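DUF1460 domain-containing protein (PDB 2IM9) is of unknown function but belongs to an N-acetylmuramoyl-L-alanine amidase-like family of the CA peptidase clan, consistent with a role in cell-wall peptide hydrolysis. Local coordinates at residues 219-231 and 300-314. Residues are numbered along the deposited sequence; the frame is centred on the assembly and turned at random. Where two conformers were deposited one is given.
Sequences VPYIPFTALFSEN and LDKARSSPTIKGINI
Phe224 lies with one ring face against the backbone of Lys310 and Gly311. Gly311 CA sits 3.9 Å from the ring centroid of Phe224, a CH-pi contact. Leu300 O lies over the opposite face, away from the ring centre. Phe224 CE2 also meets Ile309 CG2 at 3.6 Å. CG of Phe224 stands beside its own backbone N (chi1 -67°), which turns the ring in between helix 296-303 and the start of strand 311-317.

The backbone of the same residue is held too, as Phe224 N donates to Lys310 O at 2.9 Å. Water 1 also donates to Lys310 O. Strands 214-223 and 311-317 pair antiparallel here, and Ile222 and Ile312 exchange two backbone hydrogen bonds. Gly311 has no side chain, and its CA approaches Ile222 O to 3.2 Å. Lys310 and Gly311 form a classic beta bulge opposite Ile250. Farther along, Asn313 ND2 reaches Pro220 O at 2.9 Å with a fairly straight bond (164°), the acceptor near the amide plane. The same ND2 is also a donor to Asp153 OD2, its stronger polar partner.

A bend at chi3 (87°) lays CD of Arg304 over a face of the Phe228 ring and carries the guanidinium on to Asn231. Arg304 NH1 and NH2 both grip Asn231 OD1, with NH2 at 2.7 Å, in the carbonyl plane, and NH1 above that plane. Arg304 NH1 also makes a salt bridge to Asp301 OD1 at 2.8 Å.

The contact pairs strand 214-223 with strand 311-317 and packs helix 224-227 and the loop after it on the end of helix 296-303. Apolar packing and backbone bonds hold the inner part. At the more exposed end, Asp301 and Asn231 lie at the edge of the Arg304 guanidinium and Phe228 CB backs one face, which should limit its rotation. The Asp301 carboxylate probably offsets part of the Arg304 charge.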
ATOM      1  N   VAL A 219      10.675   4.832  10.250  1.00 14.66           N
ATOM      2  CA  VAL A 219       9.226   4.667  10.204  1.00 14.87           C
ATOM      3  C   VAL A 219       8.659   4.754  11.611  1.00 14.54           C
ATOM      4  O   VAL A 219       8.865   3.834  12.414  1.00 14.88           O
ATOM      5  CB  VAL A 219       8.834   3.300   9.614  1.00 14.27           C
ATOM      6  CG1 VAL A 219       7.292   3.162   9.579  1.00 15.45           C
ATOM      7  CG2 VAL A 219       9.450   3.123   8.192  1.00 15.17           C
ATOM      8  N   PRO A 220       7.909   5.837  11.905  1.00 15.23           N
ATOM      9  CA  PRO A 220       7.294   5.881  13.233  1.00 14.87           C
ATOM     10  C   PRO A 220       6.287   4.754  13.412  1.00 14.50           C
ATOM     11  O   PRO A 220       5.614   4.356  12.441  1.00 14.23           O
ATOM     12  CB  PRO A 220       6.583   7.241  13.245  1.00 15.80           C
ATOM     13  CG  PRO A 220       7.332   8.059  12.219  1.00 16.57           C
ATOM     14  CD  PRO A 220       7.609   7.059  11.129  1.00 15.38           C
ATOM     15  N   TYR A 221       6.179   4.230  14.626  1.00 13.67           N
ATOM     16  CA  TYR A 221       5.110   3.255  14.900  1.00 14.21           C
ATOM     17  C   TYR A 221       4.665   3.336  16.343  1.00 14.33           C
ATOM     18  O   TYR A 221       5.468   3.642  17.247  1.00 13.91           O
ATOM     19  CB  TYR A 221       5.502   1.810  14.515  1.00 14.24           C
ATOM     20  CG  TYR A 221       6.538   1.158  15.416  1.00 14.54           C
ATOM     21  CD1 TYR A 221       6.152   0.263  16.424  1.00 15.32           C
ATOM     22  CD2 TYR A 221       7.904   1.421  15.256  1.00 13.62           C
ATOM     23  CE1 TYR A 221       7.103  -0.360  17.252  1.00 16.02           C
ATOM     24  CE2 TYR A 221       8.863   0.818  16.119  1.00 15.70           C
ATOM     25  CZ  TYR A 221       8.449  -0.067  17.092  1.00 16.23           C
ATOM     26  OH  TYR A 221       9.390  -0.675  17.915  1.00 17.96           O
ATOM     27  N   ILE A 222       3.368   3.092  16.539  1.00 14.62           N
ATOM     28  CA  ILE A 222       2.821   2.968  17.884  1.00 14.71           C
ATOM     29  C   ILE A 222       2.992   1.509  18.254  1.00 14.72           C
ATOM     30  O   ILE A 222       2.463   0.625  17.573  1.00 13.74           O
ATOM     31  CB  ILE A 222       1.337   3.310  17.922  1.00 15.04           C
ATOM     32  CG1 ILE A 222       1.093   4.742  17.436  1.00 16.30           C
ATOM     33  CG2 ILE A 222       0.788   3.206  19.359  1.00 16.63           C
ATOM     34  CD1 ILE A 222      -0.373   5.025  17.235  1.00 21.38           C
ATOM     35  N   PRO A 223       3.743   1.242  19.329  1.00 15.00           N
ATOM     36  CA  PRO A 223       4.056  -0.126  19.732  1.00 16.27           C
ATOM     37  C   PRO A 223       2.890  -0.847  20.413  1.00 16.40           C
ATOM     38  O   PRO A 223       2.055  -0.202  21.064  1.00 16.60           O
ATOM     39  CB  PRO A 223       5.174   0.081  20.757  1.00 16.04           C
ATOM     40  CG  PRO A 223       4.890   1.368  21.346  1.00 16.45           C
ATOM     41  CD  PRO A 223       4.375   2.226  20.229  1.00 15.19           C
ATOM     42  N   PHE A 224       2.867  -2.175  20.296  1.00 17.09           N
ATOM     43  CA  PHE A 224       1.846  -2.986  20.957  1.00 17.21           C
ATOM     44  C   PHE A 224       1.949  -2.878  22.474  1.00 18.07           C
ATOM     45  O   PHE A 224       0.946  -3.044  23.177  1.00 18.14           O
ATOM     46  CB  PHE A 224       1.911  -4.457  20.533  1.00 17.39           C
ATOM     47  CG  PHE A 224       1.540  -4.705  19.095  1.00 17.23           C
ATOM     48  CD1 PHE A 224       0.613  -3.901  18.440  1.00 18.19           C
ATOM     49  CD2 PHE A 224       2.116  -5.773  18.398  1.00 18.67           C
ATOM     50  CE1 PHE A 224       0.271  -4.141  17.114  1.00 18.74           C
ATOM     51  CE2 PHE A 224       1.772  -6.036  17.089  1.00 17.57           C
ATOM     52  CZ  PHE A 224       0.851  -5.206  16.428  1.00 18.35           C
ATOM     53  N   THR A 225       3.146  -2.592  22.973  1.00 17.95           N
ATOM     54  CA  THR A 225       3.329  -2.391  24.416  1.00 18.96           C
ATOM     55  C   THR A 225       2.493  -1.205  24.920  1.00 19.49           C
ATOM     56  O   THR A 225       2.147  -1.139  26.114  1.00 20.12           O
ATOM     57  CB  THR A 225       4.805  -2.173  24.780  1.00 19.86           C
ATOM     58  OG1 THR A 225       5.321  -1.058  24.034  1.00 19.15           O
ATOM     59  CG2 THR A 225       5.608  -3.429  24.474  1.00 18.66           C
ATOM     60  N   ALA A 226       2.171  -0.275  24.019  1.00 19.14           N
ATOM     61  CA  ALA A 226       1.313   0.866  24.341  1.00 18.51           C
ATOM     62  C   ALA A 226      -0.151   0.553  24.043  1.00 18.57           C
ATOM     63  O   ALA A 226      -1.026   0.797  24.860  1.00 18.14           O
ATOM     64  CB  ALA A 226       1.765   2.108  23.572  1.00 18.86           C
ATOM     65  N   LEU A 227      -0.409   0.002  22.863  1.00 16.86           N
ATOM     66  CA  LEU A 227      -1.774  -0.245  22.411  1.00 17.28           C
ATOM     67  C   LEU A 227      -2.460  -1.317  23.240  1.00 17.54           C
ATOM     68  O   LEU A 227      -3.689  -1.353  23.316  1.00 17.90           O
ATOM     69  CB  LEU A 227      -1.783  -0.661  20.942  1.00 17.44           C
ATOM     70  CG  LEU A 227      -1.484   0.439  19.927  1.00 18.97           C
ATOM     71  CD1 LEU A 227      -1.334  -0.210  18.556  1.00 20.39           C
ATOM     72  CD2 LEU A 227      -2.601   1.472  19.881  1.00 18.08           C
ATOM     73  N   PHE A 228      -1.653  -2.188  23.847  1.00 17.55           N
ATOM     74  CA  PHE A 228      -2.171  -3.239  24.715  1.00 18.04           C
ATOM     75  C   PHE A 228      -1.508  -3.208  26.082  1.00 18.88           C
ATOM     76  O   PHE A 228      -1.270  -4.257  26.680  1.00 19.28           O
ATOM     77  CB  PHE A 228      -2.020  -4.608  24.048  1.00 18.21           C
ATOM     78  CG  PHE A 228      -2.831  -4.735  22.810  1.00 18.87           C
ATOM     79  CD1 PHE A 228      -4.174  -5.103  22.873  1.00 17.68           C
ATOM     80  CD2 PHE A 228      -2.271  -4.413  21.579  1.00 19.42           C
ATOM     81  CE1 PHE A 228      -4.939  -5.188  21.728  1.00 20.33           C
ATOM     82  CE2 PHE A 228      -3.038  -4.490  20.402  1.00 21.58           C
ATOM     83  CZ  PHE A 228      -4.375  -4.875  20.482  1.00 19.19           C
ATOM     84  N   SER A 229      -1.200  -2.007  26.569  1.00 19.35           N
ATOM     85  CA  SER A 229      -0.677  -1.861  27.938  1.00 21.08           C
ATOM     86  C   SER A 229      -1.624  -2.547  28.925  1.00 21.49           C
ATOM     87  O   SER A 229      -2.851  -2.492  28.761  1.00 21.10           O
ATOM     88  CB  SER A 229      -0.508  -0.385  28.308  1.00 21.62           C
ATOM     89  OG  SER A 229      -1.752   0.297  28.226  1.00 24.24           O
ATOM     90  N   GLU A 230      -1.051  -3.216  29.932  1.00 22.56           N
ATOM     91  CA  GLU A 230      -1.841  -3.998  30.902  1.00 23.87           C
ATOM     92  C   GLU A 230      -2.692  -5.104  30.251  1.00 24.15           C
ATOM     93  O   GLU A 230      -3.711  -5.535  30.817  1.00 24.36           O
ATOM     94  CB  GLU A 230      -2.718  -3.082  31.769  1.00 24.24           C
ATOM     95  CG  GLU A 230      -1.951  -2.104  32.642  1.00 26.25           C
ATOM     96  N   ASN A 231      -2.283  -5.549  29.058  1.00 24.05           N
ATOM     97  CA  ASN A 231      -2.954  -6.649  28.331  1.00 24.93           C
ATOM     98  C   ASN A 231      -4.428  -6.359  28.030  1.00 25.10           C
ATOM     99  O   ASN A 231      -5.256  -7.271  27.980  1.00 25.46           O
ATOM    100  CB  ASN A 231      -2.800  -7.993  29.088  1.00 25.57           C
ATOM    101  CG  ASN A 231      -2.913  -9.218  28.170  1.00 27.67           C
ATOM    102  OD1 ASN A 231      -2.326  -9.264  27.081  1.00 31.45           O
ATOM    103  ND2 ASN A 231      -3.657 -10.221  28.617  1.00 29.79           N
ATOM    104  N   LEU A 300      -4.953  -6.784  15.627  1.00 17.60           N
ATOM    105  CA  LEU A 300      -3.667  -6.471  16.234  1.00 17.66           C
ATOM    106  C   LEU A 300      -3.409  -7.338  17.454  1.00 18.92           C
ATOM    107  O   LEU A 300      -2.271  -7.695  17.724  1.00 19.27           O
ATOM    108  CB  LEU A 300      -3.573  -4.978  16.587  1.00 17.06           C
ATOM    109  CG  LEU A 300      -3.615  -4.040  15.370  1.00 16.89           C
ATOM    110  CD1 LEU A 300      -3.537  -2.594  15.798  1.00 16.30           C
ATOM    111  CD2 LEU A 300      -2.490  -4.346  14.378  1.00 17.07           C
ATOM    112  N   ASP A 301      -4.469  -7.686  18.186  1.00 20.34           N
ATOM    113  CA  ASP A 301      -4.307  -8.542  19.359  1.00 22.75           C
ATOM    114  C   ASP A 301      -3.727  -9.902  18.937  1.00 23.08           C
ATOM    115  O   ASP A 301      -2.814 -10.425  19.581  1.00 23.38           O
ATOM    116  CB  ASP A 301      -5.628  -8.711  20.105  1.00 23.10           C
ATOM    117  CG  ASP A 301      -5.472  -9.535  21.371  1.00 26.68           C
ATOM    118  OD1 ASP A 301      -4.680  -9.140  22.251  1.00 29.39           O
ATOM    119  OD2 ASP A 301      -6.126 -10.597  21.463  1.00 32.31           O
ATOM    120  N   LYS A 302      -4.249 -10.444  17.840  1.00 23.97           N
ATOM    121  CA  LYS A 302      -3.729 -11.681  17.251  1.00 25.56           C
ATOM    122  C   LYS A 302      -2.314 -11.491  16.703  1.00 25.86           C
ATOM    123  O   LYS A 302      -1.489 -12.401  16.780  1.00 26.43           O
ATOM    124  CB  LYS A 302      -4.647 -12.181  16.133  1.00 26.14           C
ATOM    125  CG  LYS A 302      -6.048 -12.549  16.594  1.00 29.57           C
ATOM    126  CD  LYS A 302      -6.928 -12.892  15.400  1.00 34.60           C
ATOM    127  CE  LYS A 302      -8.336 -13.316  15.832  1.00 38.23           C
ATOM    128  NZ  LYS A 302      -9.157 -12.157  16.316  1.00 42.03           N
ATOM    129  N   ALA A 303      -2.032 -10.310  16.155  1.00 25.80           N
ATOM    130  CA  ALA A 303      -0.705 -10.024  15.591  1.00 26.37           C
ATOM    131  C   ALA A 303       0.377  -9.921  16.663  1.00 27.29           C
ATOM    132  O   ALA A 303       1.551 -10.159  16.378  1.00 27.15           O
ATOM    133  CB  ALA A 303      -0.741  -8.747  14.727  1.00 26.35           C
ATOM    134  N   ARG A 304      -0.023  -9.587  17.893  1.00 27.92           N
ATOM    135  CA  ARG A 304       0.885  -9.485  19.053  1.00 29.34           C
ATOM    136  C   ARG A 304       1.766 -10.703  19.274  1.00 29.70           C
ATOM    137  O   ARG A 304       2.888 -10.573  19.762  1.00 29.98           O
ATOM    138  CB  ARG A 304       0.096  -9.282  20.352  1.00 29.73           C
ATOM    139  CG  ARG A 304      -0.469  -7.926  20.587  1.00 30.44           C
ATOM    140  CD  ARG A 304      -1.514  -8.004  21.697  1.00 30.71           C
ATOM    141  NE  ARG A 304      -0.910  -7.854  23.014  1.00 34.26           N
ATOM    142  CZ  ARG A 304      -1.458  -8.237  24.165  1.00 32.48           C
ATOM    143  NH1 ARG A 304      -2.640  -8.847  24.209  1.00 33.79           N
ATOM    144  NH2 ARG A 304      -0.790  -8.023  25.287  1.00 34.19           N
ATOM    145  N   SER A 305       1.244 -11.886  18.960  1.00 29.74           N
ATOM    146  CA  SER A 305       1.964 -13.129  19.222  1.00 30.54           C
ATOM    147  C   SER A 305       3.137 -13.318  18.251  1.00 30.15           C
ATOM    148  O   SER A 305       4.021 -14.155  18.474  1.00 30.62           O
ATOM    149  CB  SER A 305       1.020 -14.337  19.204  1.00 30.61           C
ATOM    150  OG  SER A 305       0.278 -14.395  18.003  1.00 33.01           O
ATOM    151  N   SER A 306       3.153 -12.524  17.184  1.00 29.01           N
ATOM    152  CA  SER A 306       4.267 -12.542  16.234  1.00 28.55           C
ATOM    153  C   SER A 306       5.594 -12.096  16.864  1.00 28.31           C
ATOM    154  O   SER A 306       5.652 -11.082  17.563  1.00 29.35           O
ATOM    155  CB  SER A 306       3.945 -11.650  15.031  1.00 28.44           C
ATOM    156  OG  SER A 306       5.109 -11.439  14.239  1.00 26.88           O
ATOM    157  N   PRO A 307       6.684 -12.838  16.608  1.00 27.75           N
ATOM    158  CA  PRO A 307       7.964 -12.350  17.111  1.00 26.95           C
ATOM    159  C   PRO A 307       8.436 -11.057  16.427  1.00 25.63           C
ATOM    160  O   PRO A 307       9.229 -10.324  17.011  1.00 26.74           O
ATOM    161  CB  PRO A 307       8.926 -13.502  16.788  1.00 26.98           C
ATOM    162  CG  PRO A 307       8.307 -14.205  15.648  1.00 27.90           C
ATOM    163  CD  PRO A 307       6.824 -14.112  15.879  1.00 28.12           C
ATOM    164  N   THR A 308       7.948 -10.771  15.219  1.00 23.00           N
ATOM    165  CA  THR A 308       8.496  -9.650  14.428  1.00 21.12           C
ATOM    166  C   THR A 308       7.579  -8.435  14.289  1.00 19.90           C
ATOM    167  O   THR A 308       8.064  -7.328  14.084  1.00 19.58           O
ATOM    168  CB  THR A 308       8.896 -10.110  13.015  1.00 21.28           C
ATOM    169  OG1 THR A 308       7.780 -10.744  12.392  1.00 20.73           O
ATOM    170  CG2 THR A 308      10.048 -11.122  13.106  1.00 21.04           C
ATOM    171  N   ILE A 309       6.269  -8.644  14.366  1.00 18.42           N
ATOM    172  CA  ILE A 309       5.331  -7.507  14.271  1.00 17.88           C
ATOM    173  C   ILE A 309       5.302  -6.774  15.613  1.00 16.91           C
ATOM    174  O   ILE A 309       5.064  -7.389  16.646  1.00 18.20           O
ATOM    175  CB  ILE A 309       3.907  -7.949  13.884  1.00 17.55           C
ATOM    176  CG1 ILE A 309       3.912  -8.742  12.563  1.00 18.69           C
ATOM    177  CG2 ILE A 309       2.977  -6.719  13.777  1.00 18.56           C
ATOM    178  CD1 ILE A 309       2.575  -9.479  12.286  1.00 18.55           C
ATOM    179  N   LYS A 310       5.547  -5.466  15.608  1.00 16.03           N
ATOM    180  CA  LYS A 310       5.639  -4.718  16.874  1.00 16.14           C
ATOM    181  C   LYS A 310       4.700  -3.520  16.979  1.00 15.75           C
ATOM    182  O   LYS A 310       4.607  -2.904  18.046  1.00 14.87           O
ATOM    183  CB  LYS A 310       7.077  -4.243  17.141  1.00 16.91           C
ATOM    184  CG  LYS A 310       8.096  -5.376  17.372  1.00 19.80           C
ATOM    185  CD  LYS A 310       7.804  -6.139  18.657  1.00 24.83           C
ATOM    186  CE  LYS A 310       8.714  -7.353  18.808  1.00 29.81           C
ATOM    187  NZ  LYS A 310       8.443  -8.063  20.091  1.00 32.49           N
ATOM    188  N   GLY A 311       4.052  -3.145  15.879  1.00 14.91           N
ATOM    189  CA  GLY A 311       3.081  -2.041  15.971  1.00 13.99           C
ATOM    190  C   GLY A 311       2.586  -1.505  14.647  1.00 13.21           C
ATOM    191  O   GLY A 311       2.688  -2.177  13.609  1.00 12.85           O
ATOM    192  N   ILE A 312       2.042  -0.290  14.678  1.00 12.85           N
ATOM    193  CA  ILE A 312       1.418   0.287  13.475  1.00 13.06           C
ATOM    194  C   ILE A 312       1.833   1.735  13.178  1.00 13.09           C
ATOM    195  O   ILE A 312       2.119   2.499  14.084  1.00 13.20           O
ATOM    196  CB  ILE A 312      -0.125   0.248  13.581  1.00 13.35           C
ATOM    197  CG1 ILE A 312      -0.641   1.047  14.787  1.00 12.94           C
ATOM    198  CG2 ILE A 312      -0.609  -1.209  13.572  1.00 15.70           C
ATOM    199  CD1 ILE A 312      -2.186   1.138  14.840  1.00 13.44           C
ATOM    200  N   ASN A 313       1.829   2.091  11.898  1.00 13.35           N
ATOM    201  CA  ASN A 313       2.070   3.464  11.443  1.00 13.29           C
ATOM    202  C   ASN A 313       0.756   3.981  10.881  1.00 13.37           C
ATOM    203  O   ASN A 313       0.002   3.217  10.274  1.00 12.89           O
ATOM    204  CB  ASN A 313       3.201   3.472  10.390  1.00 13.40           C
ATOM    205  CG  ASN A 313       3.394   4.826   9.718  1.00 15.41           C
ATOM    206  OD1 ASN A 313       2.661   5.197   8.794  1.00 16.37           O
ATOM    207  ND2 ASN A 313       4.401   5.551  10.150  1.00 14.54           N
ATOM    208  N   ILE A 314       0.486   5.272  11.103  1.00 13.89           N
ATOM    209  CA  ILE A 314      -0.782   5.874  10.668  0.50 14.35           C
ATOM    210  C   ILE A 314      -0.507   7.108   9.814  1.00 15.02           C
ATOM    211  O   ILE A 314       0.219   8.013  10.224  1.00 14.56           O
ATOM    212  CB  ILE A 314      -1.687   6.282  11.874  0.50 14.81           C
ATOM    213  CG1 ILE A 314      -1.907   5.109  12.849  0.50 15.34           C
ATOM    214  CG2 ILE A 314      -3.050   6.785  11.391  0.50 15.15           C
ATOM    215  CD1 ILE A 314      -0.870   5.001  13.947  0.50 17.14           C
TER
HETATM  216  O   HOH W   1       5.469  -3.560  20.758  1.00 20.17           O